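A-adding tRNA nucleotidyltransferase (Aquifex aeolicus, PDB 4WBY) adds the terminal adenosine to tRNA ending in CC, using ATP and magnesium to complete the CCA end. Local coordinates at residues 11-16 and 27-32; 113-118 and 124-129. All coordinates share one frame; numbering follows the deposited sequence. Where two conformers were deposited one is given.

Contact 1 of 2, residues 11-16 and 27-32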
# COMPACT_ATOMS: atom_id res chain seq x y z
N GLU A 11 14.51 24.22 -5.86
CA GLU A 11 15.40 25.01 -5.00
C GLU A 11 16.32 24.12 -4.16
O GLU A 11 17.53 24.36 -4.09
CB GLU A 11 14.60 25.93 -4.08
CG GLU A 11 13.94 27.10 -4.78
CD GLU A 11 13.41 28.15 -3.81
OE1 GLU A 11 13.59 27.98 -2.58
OE2 GLU A 11 12.81 29.14 -4.28
N ILE A 12 15.76 23.08 -3.56
CA ILE A 12 16.56 22.17 -2.74
C ILE A 12 17.51 21.34 -3.61
O ILE A 12 18.66 21.13 -3.24
CB ILE A 12 15.66 21.25 -1.88
CG1 ILE A 12 14.98 22.07 -0.78
CG2 ILE A 12 16.46 20.11 -1.26
CD1 ILE A 12 15.95 22.75 0.18
N ALA A 13 17.04 20.87 -4.77
CA ALA A 13 17.90 20.11 -5.67
C ALA A 13 19.14 20.92 -6.07
O ALA A 13 20.27 20.42 -6.03
CB ALA A 13 17.12 19.68 -6.90
N ARG A 14 18.93 22.18 -6.45
CA ARG A 14 20.04 23.06 -6.80
C ARG A 14 21.02 23.19 -5.64
O ARG A 14 22.24 23.08 -5.82
CB ARG A 14 19.54 24.45 -7.20
CG ARG A 14 18.78 24.52 -8.52
CD ARG A 14 19.72 24.46 -9.72
NE ARG A 14 18.95 24.58 -10.95
CZ ARG A 14 19.48 24.57 -12.17
NH1 ARG A 14 20.79 24.44 -12.31
NH2 ARG A 14 18.71 24.68 -13.24
N GLU A 15 20.48 23.43 -4.45
CA GLU A 15 21.31 23.64 -3.27
C GLU A 15 22.09 22.39 -2.90
O GLU A 15 23.25 22.47 -2.51
CB GLU A 15 20.45 24.09 -2.09
CG GLU A 15 21.27 24.47 -0.87
CD GLU A 15 20.44 25.11 0.21
OE1 GLU A 15 19.20 25.03 0.14
OE2 GLU A 15 21.04 25.67 1.15
N VAL A 16 21.46 21.22 -3.00
CA VAL A 16 22.16 19.98 -2.71
C VAL A 16 23.38 19.81 -3.64
O VAL A 16 24.46 19.44 -3.18
CB VAL A 16 21.22 18.77 -2.82
CG1 VAL A 16 22.00 17.45 -2.88
CG2 VAL A 16 20.28 18.76 -1.64
N ALA A 27 25.94 14.22 -5.95
CA ALA A 27 24.64 13.85 -5.43
C ALA A 27 23.62 13.68 -6.54
O ALA A 27 23.69 14.35 -7.58
CB ALA A 27 24.15 14.89 -4.42
N TYR A 28 22.63 12.83 -6.28
CA TYR A 28 21.65 12.42 -7.28
C TYR A 28 20.30 12.16 -6.62
O TYR A 28 20.25 11.61 -5.53
CB TYR A 28 22.09 11.14 -8.00
CG TYR A 28 23.52 11.15 -8.48
CD1 TYR A 28 23.83 11.52 -9.79
CD2 TYR A 28 24.56 10.82 -7.62
CE1 TYR A 28 25.15 11.55 -10.22
CE2 TYR A 28 25.86 10.83 -8.04
CZ TYR A 28 26.16 11.18 -9.33
OH TYR A 28 27.47 11.19 -9.72
N ILE A 29 19.22 12.54 -7.28
CA ILE A 29 17.90 12.06 -6.89
C ILE A 29 17.77 10.65 -7.45
O ILE A 29 18.19 10.41 -8.58
CB ILE A 29 16.78 12.97 -7.43
CG1 ILE A 29 16.93 14.38 -6.88
CG2 ILE A 29 15.41 12.40 -7.08
CD1 ILE A 29 16.09 15.41 -7.61
N VAL A 30 17.25 9.70 -6.67
CA VAL A 30 17.28 8.29 -7.09
C VAL A 30 15.99 7.52 -6.86
O VAL A 30 15.22 7.83 -5.95
CB VAL A 30 18.38 7.49 -6.37
CG1 VAL A 30 19.76 8.09 -6.62
CG2 VAL A 30 18.08 7.40 -4.88
N GLY A 31 15.76 6.52 -7.71
CA GLY A 31 14.86 5.43 -7.41
C GLY A 31 13.40 5.65 -7.73
O GLY A 31 13.06 6.21 -8.77
N GLY A 32 12.54 5.23 -6.81
CA GLY A 32 11.10 5.37 -6.99
C GLY A 32 10.68 6.81 -7.22
O GLY A 32 9.73 7.08 -7.94
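No flat group takes part where Val16 meets Ala27 and Ala13 meets Ile29: these are aliphatic groups only, and the one aromatic ring in the two segments, that of Tyr28, belongs to a residue whose side chain leaves the strand away from the helix, its OH hydrogen-bonded to Glu51 OE1. The closer touch is between methyls, Val16 CG1 lying 3.7 Å from Ala27 CB. Val16 sends that branch to the strand by holding CG1 anti to the backbone N (chi1 165°), while CG2 stands beside the N. One helical turn back, Ala13 is too short to close the gap by itself. Ile29 does the reaching: with CD1 anti to CA (chi2 166°) the chain is stretched out and CD1 ends 4.4 Å from Ala13 CB, a looser apposition. With Ala13 and Ile29 CA atoms 8.1 Å apart and those of Val16 and Ala27 7.2 Å apart, segment 11-16 comes somewhat nearer the strand at Val16 than at Ala13. All four touching residues are buried; Phe48, Leu61 and Phe89 pack round Val16, and Val129 touches Ala13 and Ile29. Past Val30 the chain turns through Gly31, with a positive phi of 86°, as N-cap of helix 32-38. Helix 7-22 thus backs the sheet of the nucleotidyltransferase head domain, on the strand that leads through Gly31 to Gly32, which binds ATP.

Contact 2 of 2, residues 113-118 and 124-129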
# COMPACT_ATOMS: atom_id res chain seq x y z
N GLU A 113 26.88 1.28 -9.10
CA GLU A 113 26.86 0.14 -8.20
C GLU A 113 25.70 0.21 -7.22
O GLU A 113 25.10 -0.81 -6.86
CB GLU A 113 28.19 0.04 -7.45
CG GLU A 113 29.32 -0.41 -8.35
CD GLU A 113 30.66 -0.43 -7.64
OE1 GLU A 113 31.03 0.59 -7.02
OE2 GLU A 113 31.34 -1.47 -7.70
N ASP A 114 25.36 1.43 -6.80
CA ASP A 114 24.21 1.62 -5.92
C ASP A 114 22.88 1.38 -6.64
O ASP A 114 21.90 0.93 -6.03
CB ASP A 114 24.23 3.04 -5.35
CG ASP A 114 23.11 3.28 -4.38
OD1 ASP A 114 22.05 3.78 -4.82
OD2 ASP A 114 23.28 2.98 -3.17
N LEU A 115 22.83 1.69 -7.92
CA LEU A 115 21.60 1.52 -8.68
C LEU A 115 21.37 0.07 -9.10
O LEU A 115 20.24 -0.41 -9.10
CB LEU A 115 21.60 2.42 -9.91
CG LEU A 115 21.60 3.92 -9.62
CD1 LEU A 115 21.70 4.70 -10.91
CD2 LEU A 115 20.34 4.29 -8.87
N ILE A 116 22.44 -0.64 -9.45
CA ILE A 116 22.31 -1.96 -10.04
C ILE A 116 21.84 -2.98 -9.01
O ILE A 116 21.39 -4.07 -9.35
CB ILE A 116 23.64 -2.42 -10.68
CG1 ILE A 116 23.41 -3.50 -11.74
CG2 ILE A 116 24.63 -2.87 -9.63
CD1 ILE A 116 24.68 -3.88 -12.50
N ARG A 117 21.91 -2.60 -7.73
CA ARG A 117 21.48 -3.49 -6.66
C ARG A 117 19.99 -3.32 -6.32
O ARG A 117 19.48 -3.97 -5.42
CB ARG A 117 22.31 -3.26 -5.40
CG ARG A 117 22.11 -1.88 -4.85
CD ARG A 117 22.64 -1.73 -3.44
NE ARG A 117 22.43 -0.37 -2.98
CZ ARG A 117 21.27 0.10 -2.53
NH1 ARG A 117 20.20 -0.69 -2.47
NH2 ARG A 117 21.17 1.36 -2.13
N ARG A 118 19.29 -2.44 -7.04
CA ARG A 118 17.87 -2.20 -6.76
C ARG A 118 16.97 -3.23 -7.43
O ARG A 118 17.46 -4.19 -8.03
CB ARG A 118 17.52 -0.77 -7.16
CG ARG A 118 18.14 0.23 -6.19
CD ARG A 118 18.27 1.64 -6.72
NE ARG A 118 19.08 2.43 -5.81
CZ ARG A 118 18.59 3.21 -4.85
NH1 ARG A 118 17.28 3.32 -4.70
NH2 ARG A 118 19.42 3.90 -4.06
N ALA A 124 15.49 2.07 -10.98
CA ALA A 124 16.94 2.09 -10.88
C ALA A 124 17.55 3.26 -11.65
O ALA A 124 18.70 3.20 -12.07
CB ALA A 124 17.53 0.77 -11.36
N MET A 125 16.78 4.33 -11.82
CA MET A 125 17.29 5.53 -12.47
C MET A 125 17.63 6.63 -11.48
O MET A 125 17.23 6.58 -10.32
CB MET A 125 16.28 6.05 -13.49
CG MET A 125 16.11 5.07 -14.65
SD MET A 125 14.88 5.57 -15.87
CE MET A 125 13.38 5.20 -14.99
N ALA A 126 18.38 7.62 -11.95
CA ALA A 126 18.77 8.75 -11.12
C ALA A 126 18.68 10.05 -11.92
O ALA A 126 18.69 10.03 -13.15
CB ALA A 126 20.18 8.56 -10.59
N ILE A 127 18.58 11.16 -11.20
CA ILE A 127 18.69 12.48 -11.80
C ILE A 127 19.87 13.19 -11.17
O ILE A 127 19.91 13.36 -9.95
CB ILE A 127 17.41 13.32 -11.60
CG1 ILE A 127 16.21 12.60 -12.22
CG2 ILE A 127 17.58 14.71 -12.22
CD1 ILE A 127 14.86 13.12 -11.73
N SER A 128 20.84 13.61 -11.98
CA SER A 128 21.95 14.38 -11.44
C SER A 128 21.48 15.74 -10.96
O SER A 128 20.76 16.44 -11.67
CB SER A 128 23.04 14.57 -12.48
OG SER A 128 24.06 15.40 -11.94
N VAL A 129 21.90 16.15 -9.76
CA VAL A 129 21.68 17.52 -9.35
C VAL A 129 23.02 18.25 -9.27
O VAL A 129 23.14 19.32 -8.68
CB VAL A 129 20.91 17.61 -8.00
CG1 VAL A 129 19.52 16.97 -8.18
CG2 VAL A 129 21.69 16.96 -6.85
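Leu115 and Ala124 bring their backbones within 5.2 Å, CA to CA, Leu115 on helix 111-116 of the nucleotidyltransferase head domain, from which the chain doubles back toward strand 126-128, a member of the mixed sheet. A turn bond from Arg118 N to Leu115 O, 3.0 Å long, draws the chain in at Arg118. Between the two segments the contact is reciprocal, each side chain resting by the other's carbonyl. Leu115 CD1 sits 3.5 Å from Ala124 O, with CB, CG and CD2 also near that oxygen, and Ala124 CB lies 3.7 Å from Leu115 O. CG of Leu115 stands beside its backbone N (chi1 -65°), and CD1 carries on to the Ala126 methyl CB, 4.2 Å away. Phe141 also packs against Leu115. Arg118, an ATP-binding residue, passes its CD alongside the CA of Ala124 and then bends back to its own segment. There it grips Asp114 side-on: NE reaches the main-chain O at 3.2 Å, from above the carbonyl plane, and NH2 the carboxylate. The salt bridge and the bond to the main-chain O should together hold the Arg118 guanidinium in place. The other carboxylate oxygen, Asp114 OD2, takes the amide of Arg93 and also Arg117 NH2, at 2.9 Å and from above the carboxylate plane. Of the arginine bonds to Asp114 the straightest joins Arg118 NH2 to the syn lone pair of Asp114 OD1, 2.7 Å at 166°.

Overall arrangement
Contacts 1 and 2 meet in the sheet, where strands 26-30 and 126-128 are antiparallel neighbours, and their centres are 12 Å apart. Two probable backbone hydrogen bonds join them: Ile29 O to Ile127 N, 2.8 Å, and Gly31 N to Met125 O, 3.0 Å. Helix 7-22 takes the Ala27 and Ile29 face of the first strand; Arg118 and Ala126 of contact 2 touch Val30, the next residue along. Segment 27-32 runs into the ATP-binding Gly32, and contact 2 includes the ATP-binding Arg118. The Ile29 side chain is about 10 Å from that of Arg118 and about 6 Å from that of Asp47, an inferred magnesium ligand.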